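Protein tyrosine phosphatase PRL-1 (Leishmania major, PDB 3S4O) removes phosphate from phosphotyrosine in proteins and may act as a virulence factor that supports survival of the parasite inside host macrophages. Local coordinates at residues V21-L26 with A99-D104; S34-Y39 with A61-S66; H50-C55 with D88-L93; A80-A85 with A123-A128; D141-I146 with T157-I162. One frame throughout, in Å; residues are numbered along the deposited sequence. Where two conformers were deposited one is given.

Contact 1: residues V21-L26 with A99-D104; sequences VLFHFL and ARQQED
The amide of Gln101 reaches from the last turn of helix 84-103 to the backbone of Leu22, and the close part of this contact is that one polar link. Gln101 NE2 donates to Leu22 O at 2.9 Å with an N-H...O angle of 153°. The donor lies in the carbonyl plane, while the oxygen sits 16° out of the amide plane of Gln101. An extended chain beyond CG (chi2 175°) carries the amide across a gap in which the nearest CA atoms, those of Leu22 and Gln101, are still 8.6 Å apart. The rest is looser: Gln101 NE2 stands 4.4 Å from Phe23 CE1, oblique to the ring. On the solvent side, the helix end at Gln102 and Glu103 is exposed and makes no contact with 21-26. Leu22 and Phe23 are both opposite Cys12 of strand 7-13, a classic beta bulge, and there the strand 21-28 turns a corner. Phe23 and Leu22 also pack on Leu94 and Leu98 of the same helix. The contact therefore joins the helix to the sheet at a bulge, and its chemistry is that of a buried side-chain amide satisfying a backbone carbonyl there.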
# COMPACT_ATOMS: atom_id res chain seq x y z
N VAL A 21 3.27 14.42 5.86
CA VAL A 21 3.00 13.08 5.36
C VAL A 21 2.82 12.08 6.49
O VAL A 21 3.69 11.97 7.38
CB VAL A 21 4.15 12.57 4.46
CG1 VAL A 21 3.84 11.15 3.97
CG2 VAL A 21 4.38 13.54 3.29
N LEU A 22 1.71 11.34 6.44
CA LEU A 22 1.41 10.26 7.39
C LEU A 22 2.11 8.96 6.99
O LEU A 22 2.76 8.32 7.82
CB LEU A 22 -0.09 9.98 7.45
CG LEU A 22 -1.01 10.63 8.48
CD1 LEU A 22 -0.41 11.84 9.14
CD2 LEU A 22 -2.35 10.95 7.83
N PHE A 23 1.93 8.57 5.73
CA PHE A 23 2.56 7.38 5.14
C PHE A 23 3.02 7.64 3.71
O PHE A 23 2.36 8.37 2.97
CB PHE A 23 1.59 6.19 5.04
CG PHE A 23 0.71 6.00 6.23
CD1 PHE A 23 1.19 5.33 7.34
CD2 PHE A 23 -0.62 6.43 6.21
CE1 PHE A 23 0.38 5.13 8.44
CE2 PHE A 23 -1.44 6.24 7.32
CZ PHE A 23 -0.93 5.59 8.43
N HIS A 24 4.12 7.01 3.32
CA HIS A 24 4.54 6.97 1.93
C HIS A 24 4.11 5.61 1.39
O HIS A 24 4.57 4.59 1.89
CB HIS A 24 6.06 7.10 1.77
CG HIS A 24 6.64 8.41 2.22
ND1 HIS A 24 6.46 9.59 1.52
CD2 HIS A 24 7.47 8.72 3.24
CE1 HIS A 24 7.13 10.56 2.12
NE2 HIS A 24 7.75 10.06 3.17
N PHE A 25 3.25 5.59 0.38
CA PHE A 25 2.89 4.32 -0.26
C PHE A 25 3.62 4.11 -1.57
O PHE A 25 3.69 5.01 -2.42
CB PHE A 25 1.39 4.22 -0.49
CG PHE A 25 0.61 4.18 0.79
CD1 PHE A 25 0.71 3.10 1.64
CD2 PHE A 25 -0.20 5.25 1.16
CE1 PHE A 25 0.02 3.05 2.83
CE2 PHE A 25 -0.91 5.22 2.35
CZ PHE A 25 -0.79 4.12 3.19
N LEU A 26 4.17 2.91 -1.71
CA LEU A 26 4.81 2.47 -2.94
C LEU A 26 3.98 1.38 -3.57
O LEU A 26 3.84 0.31 -2.98
CB LEU A 26 6.19 1.91 -2.66
CG LEU A 26 7.40 2.83 -2.71
CD1 LEU A 26 8.63 1.99 -2.34
CD2 LEU A 26 7.57 3.45 -4.12
N ALA A 99 0.06 5.23 15.40
CA ALA A 99 0.34 5.33 16.83
C ALA A 99 1.85 5.31 17.10
O ALA A 99 2.31 5.95 18.04
CB ALA A 99 -0.36 4.20 17.61
N ARG A 100 2.60 4.57 16.29
CA ARG A 100 4.06 4.50 16.44
C ARG A 100 4.69 5.89 16.31
O ARG A 100 5.58 6.24 17.07
CB ARG A 100 4.68 3.54 15.41
CG ARG A 100 6.14 3.19 15.70
CD ARG A 100 6.66 2.04 14.83
NE ARG A 100 6.76 2.41 13.42
CZ ARG A 100 7.89 2.61 12.73
NH1 ARG A 100 9.08 2.50 13.30
NH2 ARG A 100 7.82 2.93 11.44
N GLN A 101 4.18 6.66 15.35
CA GLN A 101 4.69 8.00 15.05
C GLN A 101 4.32 8.99 16.14
O GLN A 101 5.13 9.82 16.53
CB GLN A 101 4.13 8.53 13.73
CG GLN A 101 4.78 7.96 12.47
CD GLN A 101 4.08 8.43 11.21
OE1 GLN A 101 4.17 9.60 10.83
NE2 GLN A 101 3.36 7.53 10.55
N GLN A 102 3.07 8.90 16.60
CA GLN A 102 2.54 9.80 17.63
C GLN A 102 3.26 9.58 18.96
O GLN A 102 3.57 10.51 19.67
CB GLN A 102 1.03 9.59 17.83
CG GLN A 102 0.13 10.31 16.80
CD GLN A 102 -1.18 9.58 16.50
OE1 GLN A 102 -1.55 8.61 17.18
NE2 GLN A 102 -1.90 10.04 15.47
N GLU A 103 3.50 8.31 19.26
CA GLU A 103 4.21 7.90 20.47
C GLU A 103 5.69 8.30 20.46
O GLU A 103 6.28 8.49 21.52
CB GLU A 103 4.08 6.38 20.64
CG GLU A 103 5.01 5.72 21.75
CD GLU A 103 6.13 4.81 21.17
OE1 GLU A 103 6.03 4.37 20.00
OE2 GLU A 103 7.11 4.53 21.91
N ASP A 104 6.29 8.41 19.27
CA ASP A 104 7.74 8.63 19.13
C ASP A 104 8.09 9.63 18.02
O ASP A 104 8.12 9.26 16.84
CB ASP A 104 8.45 7.29 18.87
CG ASP A 104 9.97 7.39 18.95
OD1 ASP A 104 10.52 8.48 19.22
OD2 ASP A 104 10.62 6.34 18.74

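Contact 2: residues S34-Y39 with A61-S66; sequences SNLPTY and ATLVKS
Leu63 and Val64 of the short helix 62-65 receive Leu36 from the first turn of helix 36-44, and the whole contact is apolar, burying 140 Å² over both sides. In sequence order, Ala61 comes first; its CB points away from 34-39, but its carbonyl accepts from both Val64 N, at 2.9 Å, and Lys65 N. Leu63 follows and makes the closest approach: its CD2 lies 3.8 Å from Leu36 CD2, and its CB is 4.2 Å from the same methyl. Both leucines hold CG anti to the backbone N (chi1 -179° in Leu63, -168° in Leu36), and the two side chains lie alongside each other, pointing opposite ways. Val64 is the looser neighbour, with CG2 4.4 Å from Leu36 CD1, so the two methyls of Leu36 are divided between successive residues. Ser66 ends the segment with a weak bond from its OG to Leu63 O. Around this pair, Ile40 of helix 36-44 touches both Leu63 and Val64, Pro31 lies against Leu36, and Val64 also rests on Val71; helix 62-65 is thus placed between helix 36-44 and the edge strand 70-73.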
# COMPACT_ATOMS: atom_id res chain seq x y z
N SER A 34 14.54 -14.83 -9.20
CA SER A 34 15.95 -14.62 -9.57
C SER A 34 16.45 -13.20 -9.29
O SER A 34 17.65 -12.99 -9.10
CB SER A 34 16.17 -14.95 -11.04
OG SER A 34 15.38 -14.12 -11.87
N ASN A 35 15.54 -12.23 -9.29
CA ASN A 35 15.91 -10.83 -9.03
C ASN A 35 15.60 -10.40 -7.58
O ASN A 35 15.74 -9.23 -7.24
CB ASN A 35 15.19 -9.90 -10.04
CG ASN A 35 15.68 -8.44 -9.98
OD1 ASN A 35 14.98 -7.55 -9.46
ND2 ASN A 35 16.86 -8.18 -10.55
N LEU A 36 15.20 -11.36 -6.75
CA LEU A 36 14.72 -11.05 -5.39
C LEU A 36 15.72 -10.30 -4.49
O LEU A 36 15.32 -9.41 -3.76
CB LEU A 36 14.20 -12.32 -4.69
CG LEU A 36 13.42 -12.06 -3.39
CD1 LEU A 36 12.24 -11.13 -3.60
CD2 LEU A 36 12.96 -13.39 -2.79
N PRO A 37 17.00 -10.66 -4.53
CA PRO A 37 18.00 -9.93 -3.73
C PRO A 37 18.14 -8.46 -4.15
O PRO A 37 18.22 -7.59 -3.28
CB PRO A 37 19.29 -10.68 -4.02
CG PRO A 37 18.86 -12.05 -4.36
CD PRO A 37 17.58 -11.89 -5.11
N THR A 38 18.18 -8.22 -5.45
CA THR A 38 18.22 -6.85 -5.98
C THR A 38 16.98 -6.07 -5.55
O THR A 38 17.06 -4.90 -5.17
CB THR A 38 18.27 -6.82 -7.52
OG1 THR A 38 19.41 -7.56 -7.97
CG2 THR A 38 18.37 -5.38 -8.04
N TYR A 39 15.85 -6.75 -5.63
CA TYR A 39 14.55 -6.18 -5.28
C TYR A 39 14.50 -5.78 -3.80
O TYR A 39 14.07 -4.69 -3.45
CB TYR A 39 13.48 -7.22 -5.60
CG TYR A 39 12.05 -6.76 -5.47
CD1 TYR A 39 11.40 -6.84 -4.25
CD2 TYR A 39 11.33 -6.30 -6.57
CE1 TYR A 39 10.08 -6.47 -4.11
CE2 TYR A 39 10.01 -5.92 -6.45
CZ TYR A 39 9.39 -6.00 -5.21
OH TYR A 39 8.08 -5.62 -5.04
N ALA A 61 8.70 -15.41 1.00
CA ALA A 61 8.65 -14.19 1.81
C ALA A 61 9.70 -14.17 2.94
O ALA A 61 10.09 -13.10 3.41
CB ALA A 61 7.25 -13.99 2.38
N THR A 62 10.17 -15.34 3.36
CA THR A 62 11.12 -15.45 4.47
C THR A 62 12.45 -14.74 4.16
O THR A 62 13.10 -14.22 5.07
CB THR A 62 11.41 -16.92 4.83
OG1 THR A 62 11.82 -17.64 3.66
CG2 THR A 62 10.16 -17.57 5.44
N LEU A 63 12.83 -14.71 2.89
CA LEU A 63 14.05 -13.98 2.47
C LEU A 63 13.92 -12.49 2.66
O LEU A 63 14.93 -11.80 2.75
CB LEU A 63 14.41 -14.23 1.01
CG LEU A 63 15.70 -13.53 0.50
CD1 LEU A 63 16.88 -13.54 1.51
CD2 LEU A 63 16.17 -14.11 -0.84
N VAL A 64 12.70 -11.98 2.65
CA VAL A 64 12.44 -10.55 2.80
C VAL A 64 12.36 -10.21 4.28
O VAL A 64 12.87 -9.18 4.72
CB VAL A 64 11.14 -10.11 2.08
CG1 VAL A 64 10.87 -8.62 2.30
CG2 VAL A 64 11.20 -10.41 0.59
N LYS A 65 11.72 -11.09 5.04
CA LYS A 65 11.56 -10.93 6.48
C LYS A 65 12.91 -10.85 7.18
O LYS A 65 13.07 -10.14 8.17
CB LYS A 65 10.75 -12.07 7.09
CG LYS A 65 9.24 -11.96 6.87
CD LYS A 65 8.50 -13.01 7.73
CE LYS A 65 7.79 -14.10 6.95
NZ LYS A 65 7.63 -13.90 5.49
N SER A 66 13.88 -11.58 6.65
CA SER A 66 15.18 -11.71 7.29
C SER A 66 16.04 -10.48 7.06
O SER A 66 17.12 -10.36 7.62
CB SER A 66 15.89 -12.98 6.81
OG SER A 66 16.46 -12.79 5.53

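Contact 3: residues H50-C55 with D88-L93; sequences HLVRVC and DSWLKL
With chi1 at -68°, His50 sets its ring anti to the carbonyl carbon, while Leu93 has CG anti to the backbone N; together these torsions put a leucine methyl over the imidazole. Leu93 CD1 lies 3.5 Å from the centroid of the His50 ring and 12° off its normal, a CH-pi contact centred on the face. The closest ring atom, His50 CE1, is 3.4 Å from Leu93 CD1, and the other four ring atoms are only slightly farther from that methyl. Both ring nitrogens are engaged elsewhere, NE2 with Glu97 OE2 and ND1 with His72 NE2, which fixes the rotation of the ring and the face it offers to the methyl.

Strand 48-53 lies inside the parallel part of the mixed sheet, and helix 84-103 packs against it, as in the alpha/beta core of the protein tyrosine phosphatases. The axes of the segments 50-53 and 88-93 run antiparallel at 173°, 11.9 Å apart at closest approach, a spacing bridged by alternate strand residues.

Two residues on from His50, Val52 points the same way. Its CG2 is 3.9 Å from Trp90 CZ3, approaching the indole obliquely, and 4.3 Å from Leu93 CD2. Trp90 brings its six-membered ring to the strand, while its NE1 is hydrogen-bonded to Leu126 O in helix 122-133. Farther along 50-55, Cys55 is the residue that can form a disulfide with Cys116, the predicted phosphocysteine nucleophile, and Val52 lies about 9 Å from Cys116, measured between side chains.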
# COMPACT_ATOMS: atom_id res chain seq x y z
N HIS A 50 7.19 -2.04 5.63
CA HIS A 50 6.17 -3.08 5.47
C HIS A 50 5.97 -3.39 3.98
O HIS A 50 5.90 -2.48 3.17
CB HIS A 50 4.84 -2.60 6.05
CG HIS A 50 4.84 -2.46 7.54
ND1 HIS A 50 4.84 -3.54 8.39
CD2 HIS A 50 4.84 -1.36 8.33
CE1 HIS A 50 4.86 -3.12 9.64
NE2 HIS A 50 4.86 -1.80 9.64
N LEU A 51 5.91 -4.67 3.66
CA LEU A 51 5.59 -5.11 2.31
C LEU A 51 4.34 -5.96 2.35
O LEU A 51 4.29 -6.96 3.06
CB LEU A 51 6.74 -5.91 1.69
CG LEU A 51 6.59 -6.28 0.20
CD1 LEU A 51 6.45 -5.08 -0.71
CD2 LEU A 51 7.78 -7.14 -0.25
N VAL A 52 3.33 -5.52 1.61
CA VAL A 52 2.04 -6.19 1.56
C VAL A 52 1.86 -6.83 0.19
O VAL A 52 1.90 -6.14 -0.85
CB VAL A 52 0.87 -5.22 1.84
CG1 VAL A 52 -0.49 -5.94 1.81
CG2 VAL A 52 1.07 -4.54 3.19
N ARG A 53 1.71 -8.14 0.17
CA ARG A 53 1.39 -8.79 -1.10
C ARG A 53 -0.05 -9.25 -1.08
O ARG A 53 -0.48 -9.97 -0.19
CB ARG A 53 2.35 -9.93 -1.46
CG ARG A 53 2.49 -11.01 -0.45
CD ARG A 53 3.74 -11.83 -0.77
NE ARG A 53 3.76 -13.07 -0.00
CZ ARG A 53 4.50 -14.14 -0.29
NH1 ARG A 53 5.31 -14.14 -1.35
NH2 ARG A 53 4.42 -15.21 0.49
N VAL A 54 -0.79 -8.79 -2.09
CA VAL A 54 -2.21 -9.06 -2.18
C VAL A 54 -2.53 -10.10 -3.27
O VAL A 54 -3.70 -10.31 -3.57
CB VAL A 54 -3.02 -7.75 -2.38
CG1 VAL A 54 -2.93 -6.88 -1.13
CG2 VAL A 54 -2.54 -6.97 -3.58
N CYS A 55 -1.49 -10.76 -3.79
CA CYS A 55 -1.61 -11.77 -4.86
C CYS A 55 -1.24 -13.12 -4.28
O CYS A 55 -0.79 -13.20 -3.14
CB CYS A 55 -0.64 -11.48 -6.02
SG CYS A 55 1.13 -11.43 -5.51
N ASP A 88 -9.70 -4.93 7.28
CA ASP A 88 -9.49 -4.79 8.72
C ASP A 88 -8.01 -4.95 9.08
O ASP A 88 -7.51 -4.25 9.94
CB ASP A 88 -10.37 -5.75 9.51
CG ASP A 88 -11.85 -5.34 9.49
OD1 ASP A 88 -12.15 -4.16 9.18
OD2 ASP A 88 -12.72 -6.20 9.77
N SER A 89 -7.33 -5.87 8.40
CA SER A 89 -5.90 -6.10 8.66
C SER A 89 -5.06 -4.90 8.22
O SER A 89 -4.09 -4.55 8.86
CB SER A 89 -5.42 -7.36 7.94
OG SER A 89 -5.78 -8.55 8.65
N TRP A 90 -5.48 -4.29 7.12
CA TRP A 90 -4.83 -3.11 6.52
C TRP A 90 -4.98 -1.93 7.43
O TRP A 90 -3.99 -1.27 7.75
CB TRP A 90 -5.46 -2.83 5.16
CG TRP A 90 -4.95 -1.67 4.31
CD1 TRP A 90 -5.72 -0.72 3.71
CD2 TRP A 90 -3.60 -1.40 3.89
NE1 TRP A 90 -4.94 0.14 2.98
CE2 TRP A 90 -3.63 -0.26 3.08
CE3 TRP A 90 -2.38 -2.01 4.12
CZ2 TRP A 90 -2.49 0.28 2.50
CZ3 TRP A 90 -1.23 -1.46 3.56
CH2 TRP A 90 -1.30 -0.33 2.75
N LEU A 91 -6.20 -1.67 7.88
CA LEU A 91 -6.45 -0.56 8.80
C LEU A 91 -5.74 -0.79 10.13
O LEU A 91 -5.24 0.17 10.74
CB LEU A 91 -7.95 -0.35 9.04
CG LEU A 91 -8.86 0.02 7.86
CD1 LEU A 91 -10.35 -0.06 8.30
CD2 LEU A 91 -8.55 1.39 7.31
N LYS A 92 -5.68 -2.04 10.59
CA LYS A 92 -5.00 -2.36 11.85
C LYS A 92 -3.51 -1.99 11.76
O LYS A 92 -2.96 -1.37 12.66
CB LYS A 92 -5.13 -3.85 12.21
CG LYS A 92 -4.37 -4.24 13.50
CD LYS A 92 -5.00 -3.66 14.75
CE LYS A 92 -4.33 -4.14 16.02
NZ LYS A 92 -5.24 -4.08 17.21
N LEU A 93 -2.89 -2.39 10.65
CA LEU A 93 -1.48 -2.08 10.37
C LEU A 93 -1.24 -0.56 10.31
O LEU A 93 -0.28 -0.05 10.86
CB LEU A 93 -1.05 -2.72 9.05
CG LEU A 93 0.32 -2.34 8.46
CD1 LEU A 93 1.47 -2.83 9.34
CD2 LEU A 93 0.46 -2.88 7.06

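Contact 4: residues A80-A85 with A123-A128; sequences APPTRA and APILVA
Pro82 lays its ring against two neighbouring side chains of helix 122-133, Ile125 and Leu126, and how each of them is turned decides which methyl meets it. In Ile125, CG2 occupies the crowded position between the backbone N and the carbonyl carbon, and chi1 of -147° is well off the staggered value. That methyl stands 3.8 Å from Pro82 CD and 4.0 Å from Pro82 CG, the two side chains meeting at a slant. Leu126 starts out differently: its CG is anti to the carbonyl carbon (chi1 -86°), and chi2 of -158° extends CD1, which leaves CD2 turned to the ring, 3.9 Å from Pro82 CG and 4.2 Å from Pro82 CB. Here proline and leucine run side by side in opposing senses. Three ring carbons of the proline are thereby shared out, CD to Ile125, CB to Leu126 and CG between both. Pro82 directs its CB toward the helix, with its CA 7.5 Å from that of Leu126.

Just after it, Thr83 is the N-cap of helix 84-103, its OG1 bonded to Val86 N. Trp161 of helix 156-164 also covers Pro82. Ala123, the first residue of 123-128, touches the bound thiosulfate. No hydrogen bond spans the two segments; between them the attachment is apolar, carbon surface buried where the loop before helix 84-103 meets the helix that follows the phosphate-binding loop.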
# COMPACT_ATOMS: atom_id res chain seq x y z
N ALA A 80 -11.37 -7.86 -7.73
CA ALA A 80 -12.27 -7.76 -6.58
C ALA A 80 -11.89 -6.60 -5.71
O ALA A 80 -10.76 -6.15 -5.76
CB ALA A 80 -12.25 -9.06 -5.76
N PRO A 81 -12.82 -6.12 -4.89
CA PRO A 81 -12.44 -5.23 -3.80
C PRO A 81 -11.80 -6.04 -2.67
O PRO A 81 -11.95 -7.26 -2.67
CB PRO A 81 -13.77 -4.64 -3.32
CG PRO A 81 -14.82 -5.12 -4.26
CD PRO A 81 -14.28 -6.31 -4.96
N PRO A 82 -11.09 -5.40 -1.74
CA PRO A 82 -10.61 -6.12 -0.57
C PRO A 82 -11.75 -6.80 0.15
O PRO A 82 -12.82 -6.21 0.32
CB PRO A 82 -10.04 -5.01 0.33
CG PRO A 82 -9.96 -3.82 -0.51
CD PRO A 82 -11.02 -3.94 -1.53
N THR A 83 -11.54 -8.03 0.55
CA THR A 83 -12.43 -8.64 1.53
C THR A 83 -12.42 -7.84 2.84
O THR A 83 -11.55 -6.98 3.09
CB THR A 83 -12.04 -10.10 1.83
OG1 THR A 83 -10.75 -10.12 2.45
CG2 THR A 83 -11.99 -10.93 0.57
N ARG A 84 -13.42 -8.09 3.67
CA ARG A 84 -13.48 -7.46 4.98
C ARG A 84 -12.27 -7.82 5.86
O ARG A 84 -11.77 -6.97 6.59
CB ARG A 84 -14.78 -7.86 5.70
CG ARG A 84 -15.14 -7.05 6.95
CD ARG A 84 -15.04 -5.53 6.77
NE ARG A 84 -16.23 -4.93 6.17
CZ ARG A 84 -16.52 -3.62 6.20
NH1 ARG A 84 -15.71 -2.76 6.82
NH2 ARG A 84 -17.63 -3.18 5.62
N ALA A 85 -11.80 -9.06 5.78
CA ALA A 85 -10.59 -9.49 6.53
C ALA A 85 -9.33 -8.71 6.12
O ALA A 85 -8.58 -8.24 6.96
CB ALA A 85 -10.38 -11.00 6.35
N ALA A 123 -3.57 -3.81 -5.67
CA ALA A 123 -2.61 -2.95 -4.99
C ALA A 123 -3.10 -1.51 -4.84
O ALA A 123 -3.16 -1.01 -3.73
CB ALA A 123 -1.23 -3.00 -5.66
N PRO A 124 -3.48 -0.85 -5.95
CA PRO A 124 -3.94 0.53 -5.88
C PRO A 124 -5.18 0.75 -5.03
O PRO A 124 -5.34 1.84 -4.47
CB PRO A 124 -4.28 0.87 -7.33
CG PRO A 124 -3.50 -0.02 -8.13
CD PRO A 124 -3.31 -1.28 -7.34
N ILE A 125 -6.09 -0.22 -4.97
CA ILE A 125 -7.31 0.04 -4.24
C ILE A 125 -7.07 0.08 -2.74
O ILE A 125 -7.76 0.81 -2.05
CB ILE A 125 -8.50 -0.86 -4.63
CG1 ILE A 125 -9.78 -0.01 -4.47
CG2 ILE A 125 -8.53 -2.14 -3.81
CD1 ILE A 125 -11.04 -0.73 -4.67
N LEU A 126 -6.07 -0.64 -2.23
CA LEU A 126 -5.67 -0.53 -0.82
C LEU A 126 -5.12 0.85 -0.52
O LEU A 126 -5.38 1.43 0.53
CB LEU A 126 -4.61 -1.56 -0.45
CG LEU A 126 -5.11 -2.95 -0.03
CD1 LEU A 126 -4.02 -3.63 0.79
CD2 LEU A 126 -6.43 -2.93 0.75
N VAL A 127 -4.34 1.36 -1.46
CA VAL A 127 -3.75 2.69 -1.30
C VAL A 127 -4.84 3.74 -1.34
O VAL A 127 -4.88 4.64 -0.50
CB VAL A 127 -2.68 2.95 -2.36
CG1 VAL A 127 -2.25 4.41 -2.34
CG2 VAL A 127 -1.50 2.03 -2.12
N ALA A 128 -5.76 3.59 -2.29
CA ALA A 128 -6.89 4.50 -2.43
C ALA A 128 -7.65 4.57 -1.11
O ALA A 128 -8.00 5.63 -0.63
CB ALA A 128 -7.81 4.03 -3.54

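Contact 5: residues D141-I146 with T157-I162; sequences DAIALI and TQMHWI
Ile143 points from helix 139-149 at helix 156-164, and its longer branch carries the contact. From CB, the CG1 branch leaves anti to the carbonyl carbon (chi1 -68°), and chi2 of 168° extends it straight toward the facing helix. Among the atoms of 157-162, CB, CG1 and CG2 have no partner within 4.2 Å; the meeting falls to CD1 at the tip. The firmer partner is Ile162, whose CG2 is 3.9 Å from Ile143 CD1. The other is Met159, present as selenomethionine, an introduced label. It was modelled in two conformers; in the one given, its CG lies 3.5 Å from Ile143 CD1 and the side chains cross at about a right angle, but this short approach is less certain. Met159 and Ile162 are three residues apart, so they fall on the same side of their helix, one turn on, and the isoleucine tip reaches both. The nearest CA atoms, those of Ile143 and Met159, are 7.8 Å apart.

Ile162 also touches Ala128 of helix 122-133, as does Ile146, so helix 122-133 packs against both helices. Gln158, next to Met159, sends its NE2 to Ala80 O. The contact contains no polar bond: a methyl packed on a methylene and a second methyl implies that apolar burial, 147 Å² over both sides, joins these consecutive helices near the C-terminal end of the chain.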
# COMPACT_ATOMS: atom_id res chain seq x y z
N ASP A 141 -11.47 11.58 -5.74
CA ASP A 141 -10.16 12.24 -5.79
C ASP A 141 -9.01 11.26 -5.53
O ASP A 141 -7.91 11.44 -6.04
CB ASP A 141 -10.07 13.40 -4.78
CG ASP A 141 -10.94 14.61 -5.16
OD1 ASP A 141 -11.22 14.84 -6.36
OD2 ASP A 141 -11.34 15.34 -4.22
N ALA A 142 -9.26 10.23 -4.71
CA ALA A 142 -8.23 9.23 -4.44
C ALA A 142 -7.96 8.42 -5.70
O ALA A 142 -6.81 8.05 -5.97
CB ALA A 142 -8.63 8.32 -3.30
N ILE A 143 -9.02 8.14 -6.45
CA ILE A 143 -8.92 7.36 -7.68
C ILE A 143 -8.17 8.16 -8.74
O ILE A 143 -7.27 7.65 -9.40
CB ILE A 143 -10.32 6.96 -8.23
CG1 ILE A 143 -11.01 5.96 -7.30
CG2 ILE A 143 -10.20 6.33 -9.60
CD1 ILE A 143 -12.49 5.75 -7.62
N ALA A 144 -8.55 9.42 -8.90
CA ALA A 144 -7.91 10.30 -9.86
C ALA A 144 -6.41 10.43 -9.55
O ALA A 144 -5.58 10.42 -10.46
CB ALA A 144 -8.57 11.68 -9.85
N LEU A 145 -6.09 10.57 -8.26
CA LEU A 145 -4.71 10.74 -7.80
C LEU A 145 -3.86 9.54 -8.19
O LEU A 145 -2.74 9.69 -8.71
CB LEU A 145 -4.68 10.91 -6.27
CG LEU A 145 -3.34 11.29 -5.64
CD1 LEU A 145 -2.51 12.24 -6.53
CD2 LEU A 145 -3.56 11.90 -4.24
N ILE A 146 -4.40 8.35 -7.96
CA ILE A 146 -3.71 7.11 -8.29
C ILE A 146 -3.57 6.95 -9.80
O ILE A 146 -2.53 6.52 -10.29
CB ILE A 146 -4.42 5.87 -7.67
CG1 ILE A 146 -4.10 5.78 -6.17
CG2 ILE A 146 -4.01 4.58 -8.38
CD1 ILE A 146 -5.13 5.07 -5.33
N THR A 157 -15.96 -2.29 -10.34
CA THR A 157 -16.36 -2.88 -9.05
C THR A 157 -15.55 -2.31 -7.89
O THR A 157 -16.10 -2.00 -6.84
CB THR A 157 -16.17 -4.42 -9.05
OG1 THR A 157 -16.96 -5.02 -10.10
CG2 THR A 157 -16.62 -5.02 -7.74
N GLN A 158 -14.24 -2.17 -8.09
CA GLN A 158 -13.37 -1.56 -7.09
C GLN A 158 -13.75 -0.09 -6.86
O GLN A 158 -13.72 0.41 -5.73
CB GLN A 158 -11.89 -1.70 -7.49
CG GLN A 158 -11.38 -3.15 -7.36
CD GLN A 158 -10.18 -3.48 -8.23
OE1 GLN A 158 -9.80 -2.72 -9.13
NE2 GLN A 158 -9.58 -4.63 -7.97
N MSE A 159 -14.14 0.57 -7.95
CA MSE A 159 -14.56 1.97 -7.90
C MSE A 159 -15.82 2.11 -7.04
O MSE A 159 -15.89 2.96 -6.16
CB MSE A 159 -14.80 2.48 -9.33
CG MSE A 159 -14.92 3.97 -9.49
SE MSE A 159 -14.51 4.53 -11.35
CE MSE A 159 -14.13 2.80 -12.17
N HIS A 160 -16.80 1.26 -7.31
CA HIS A 160 -18.06 1.28 -6.57
C HIS A 160 -17.84 1.05 -5.08
O HIS A 160 -18.40 1.77 -4.24
CB HIS A 160 -19.05 0.24 -7.14
CG HIS A 160 -19.81 0.71 -8.35
ND1 HIS A 160 -19.91 -0.03 -9.51
CD2 HIS A 160 -20.50 1.86 -8.58
CE1 HIS A 160 -20.63 0.63 -10.39
NE2 HIS A 160 -21.01 1.78 -9.86
N TRP A 161 -17.00 0.07 -4.76
CA TRP A 161 -16.73 -0.29 -3.37
C TRP A 161 -16.08 0.84 -2.57
O TRP A 161 -16.46 1.10 -1.44
CB TRP A 161 -15.85 -1.54 -3.31
CG TRP A 161 -15.38 -1.88 -1.95
CD1 TRP A 161 -16.06 -2.61 -1.01
CD2 TRP A 161 -14.14 -1.51 -1.36
NE1 TRP A 161 -15.30 -2.71 0.13
CE2 TRP A 161 -14.12 -2.04 -0.06
CE3 TRP A 161 -13.03 -0.77 -1.80
CZ2 TRP A 161 -13.03 -1.86 0.81
CZ3 TRP A 161 -11.95 -0.60 -0.95
CH2 TRP A 161 -11.96 -1.14 0.34
N ILE A 162 -15.10 1.51 -3.17
CA ILE A 162 -14.43 2.63 -2.49
C ILE A 162 -15.35 3.85 -2.36
O ILE A 162 -15.27 4.59 -1.38
CB ILE A 162 -13.06 2.98 -3.10
CG1 ILE A 162 -12.24 3.74 -2.05
CG2 ILE A 162 -13.20 3.75 -4.39
CD1 ILE A 162 -10.78 3.93 -2.38

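How the contacts relate
From the N terminus, contact 1 opens on strand 21-28 and closes at the end of helix 84-103, enclosing both contact 2 and contact 3. These two cross: 34-39, 50-55, 61-66 and 88-93 alternate along the chain, and Ala61 CB packs on Arg53 NH2 at 3.6 Å. Contact 4 crosses contacts 1 and 3, because its first segment precedes 88-93 and its second follows 99-104; Val54 CG1 lies 3.9 Å from Leu126 CD1, bringing contacts 3 and 4 together. Contact 5 comes afterwards in series, joined to contact 4 where Ile125 packs on Gln158. Helix 84-103, used by contacts 1, 3 and 4, links the sheet to the C-terminal helices.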